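Local coordinates for integron cassette protein (Vibrio cholerae, PDB 3G1J) that is of unknown function but is encoded by a mobile integron gene cassette and belongs to an uncharacterised family grouped with the SH3-like beta folds, at residues M40-S45 and L56-N61. Residues are numbered along the deposited sequence; the frame is centred on the assembly and turned at random.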
loop_
_atom_site.group_PDB
_atom_site.type_symbol
_atom_site.label_atom_id
_atom_site.label_comp_id
_atom_site.label_asym_id
_atom_site.label_seq_id
_atom_site.Cartn_x
_atom_site.Cartn_y
_atom_site.Cartn_z
HETATM N N MSE A 40 2.162 -9.417 -3.376
HETATM C CA MSE A 40 2.840 -8.948 -2.162
HETATM C C MSE A 40 1.999 -9.271 -0.938
HETATM O O MSE A 40 0.770 -9.259 -1.009
HETATM C CB MSE A 40 3.026 -7.424 -2.210
HETATM C CG MSE A 40 3.612 -6.896 -3.497
HETATM SE SE MSE A 40 4.262 -5.070 -3.349
HETATM C CE MSE A 40 2.511 -4.064 -3.171
ATOM N N ARG A 41 2.647 -9.519 0.200
ATOM C CA ARG A 41 1.912 -9.724 1.451
ATOM C C ARG A 41 1.798 -8.419 2.256
ATOM O O ARG A 41 2.806 -7.751 2.504
ATOM C CB ARG A 41 2.573 -10.820 2.298
ATOM C CG ARG A 41 1.931 -11.020 3.671
ATOM C CD ARG A 41 2.358 -12.332 4.321
ATOM N NE ARG A 41 3.798 -12.525 4.234
ATOM C CZ ARG A 41 4.674 -11.991 5.080
ATOM N NH1 ARG A 41 4.254 -11.231 6.080
ATOM N NH2 ARG A 41 5.971 -12.218 4.923
ATOM N N PHE A 42 0.586 -8.053 2.660
ATOM C CA PHE A 42 0.404 -6.824 3.442
ATOM C C PHE A 42 0.968 -6.970 4.859
ATOM O O PHE A 42 0.702 -7.954 5.550
ATOM C CB PHE A 42 -1.074 -6.415 3.504
ATOM C CG PHE A 42 -1.317 -5.055 4.114
ATOM C CD1 PHE A 42 -0.682 -3.926 3.604
ATOM C CD2 PHE A 42 -2.206 -4.892 5.174
ATOM C CE1 PHE A 42 -0.926 -2.665 4.147
ATOM C CE2 PHE A 42 -2.442 -3.646 5.727
ATOM C CZ PHE A 42 -1.806 -2.522 5.210
ATOM N N LEU A 43 1.736 -5.979 5.289
ATOM C CA LEU A 43 2.308 -5.971 6.633
ATOM C C LEU A 43 1.577 -5.011 7.575
ATOM O O LEU A 43 1.535 -5.229 8.787
ATOM C CB LEU A 43 3.783 -5.576 6.564
ATOM C CG LEU A 43 4.670 -6.389 5.624
ATOM C CD1 LEU A 43 6.082 -5.852 5.732
ATOM C CD2 LEU A 43 4.615 -7.884 5.953
ATOM N N GLY A 44 1.037 -3.927 7.027
ATOM C CA GLY A 44 0.321 -2.942 7.827
ATOM C C GLY A 44 0.514 -1.539 7.282
ATOM O O GLY A 44 1.302 -1.344 6.362
ATOM N N SER A 45 -0.176 -0.560 7.863
ATOM C CA SER A 45 -0.130 0.798 7.357
ATOM C C SER A 45 0.128 1.823 8.462
ATOM O O SER A 45 -0.055 1.552 9.652
ATOM C CB SER A 45 -1.463 1.132 6.694
ATOM O OG SER A 45 -2.502 1.185 7.665
ATOM N N LEU A 56 1.851 2.193 3.000
ATOM C CA LEU A 56 1.386 0.817 2.972
ATOM C C LEU A 56 2.608 -0.090 2.880
ATOM O O LEU A 56 3.313 -0.080 1.879
ATOM C CB LEU A 56 0.459 0.587 1.775
ATOM C CG LEU A 56 -0.771 1.488 1.625
ATOM C CD1 LEU A 56 -1.559 1.126 0.350
ATOM C CD2 LEU A 56 -1.662 1.460 2.872
ATOM N N PHE A 57 2.872 -0.859 3.936
ATOM C CA PHE A 57 4.033 -1.741 3.953
ATOM C C PHE A 57 3.692 -3.151 3.479
ATOM O O PHE A 57 2.712 -3.754 3.914
ATOM C CB PHE A 57 4.647 -1.804 5.353
ATOM C CG PHE A 57 5.226 -0.502 5.816
ATOM C CD1 PHE A 57 4.443 0.409 6.505
ATOM C CD2 PHE A 57 6.554 -0.189 5.558
ATOM C CE1 PHE A 57 4.975 1.614 6.942
ATOM C CE2 PHE A 57 7.103 1.013 5.992
ATOM C CZ PHE A 57 6.313 1.915 6.680
ATOM N N PHE A 58 4.522 -3.675 2.586
ATOM C CA PHE A 58 4.286 -4.983 2.007
ATOM C C PHE A 58 5.585 -5.769 2.035
ATOM O O PHE A 58 6.669 -5.190 2.023
ATOM C CB PHE A 58 3.844 -4.870 0.539
ATOM C CG PHE A 58 2.404 -4.440 0.342
ATOM C CD1 PHE A 58 2.072 -3.094 0.273
ATOM C CD2 PHE A 58 1.393 -5.384 0.170
ATOM C CE1 PHE A 58 0.750 -2.686 0.086
ATOM C CE2 PHE A 58 0.068 -4.981 -0.027
ATOM C CZ PHE A 58 -0.249 -3.626 -0.073
ATOM N N ASP A 59 5.472 -7.089 2.058
ATOM C CA ASP A 59 6.618 -7.937 1.749
ATOM C C ASP A 59 6.534 -8.357 0.288
ATOM O O ASP A 59 5.482 -8.791 -0.171
ATOM C CB ASP A 59 6.639 -9.181 2.640
ATOM C CG ASP A 59 7.772 -10.126 2.292
ATOM O OD1 ASP A 59 8.831 -10.056 2.953
ATOM O OD2 ASP A 59 7.611 -10.942 1.358
ATOM N N LYS A 60 7.639 -8.210 -0.440
ATOM C CA LYS A 60 7.733 -8.742 -1.797
ATOM C C LYS A 60 8.985 -9.597 -1.923
ATOM O O LYS A 60 10.101 -9.083 -1.841
ATOM C CB LYS A 60 7.756 -7.627 -2.846
ATOM C CG LYS A 60 8.080 -8.142 -4.243
ATOM C CD LYS A 60 7.581 -7.210 -5.329
ATOM C CE LYS A 60 7.745 -7.851 -6.700
ATOM N NZ LYS A 60 7.240 -9.254 -6.714
ATOM N N ASN A 61 8.796 -10.897 -2.143
ATOM C CA ASN A 61 9.908 -11.848 -2.196
ATOM C C ASN A 61 10.897 -11.651 -1.055
ATOM O O ASN A 61 12.110 -11.746 -1.251
ATOM C CB ASN A 61 10.644 -11.781 -3.535
ATOM C CG ASN A 61 9.760 -12.167 -4.705
ATOM O OD1 ASN A 61 8.700 -12.761 -4.525
ATOM N ND2 ASN A 61 10.186 -11.816 -5.908
#
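Residues 40-45 and 56-60, segments of the hairpin strands 39-48 and 53-60, run antiparallel, with 141° between their directions, in the middle of a five-stranded antiparallel sheet consistent with the SH3-like clan of this family. A classic beta bulge interrupts their pairing: Leu43 and Gly44 both lie opposite Phe57. On the regular side, Arg41 and Asp59 exchange two backbone hydrogen bonds, the shorter from Asp59 N to Arg41 O (2.8 Å). At the bulge, Leu43 N reaches Phe57 O from above the carbonyl plane, whereas Phe57 N meets Gly44 O almost along the C=O axis. Gly44 has a positive phi, a backbone shape at which a CB would collide with the carbonyl oxygen of Leu43, so the position calls for glycine.

Phe42, Ser45, Leu56 and Phe58 share one face and are buried; Leu14 packs on the three larger side chains. The Phe58 ring is clasped from both faces, by Phe42 CD1 on one and the selenomethionine methyl of Met40 on the other; the Phe42 ring meets it obliquely. On the other face Asp59 CB lies over the Arg41 guanidinium; no N-H points at the carboxylate, so only charge attraction links them, and Asp59 OD2 instead accepts a hydrogen bond from Gly62 N. Bent at chi3 (-70°), the Met40 chain sets CE 3.6 Å from the Phe58 ring centroid, a CH-pi contact just 15° off the ring normal.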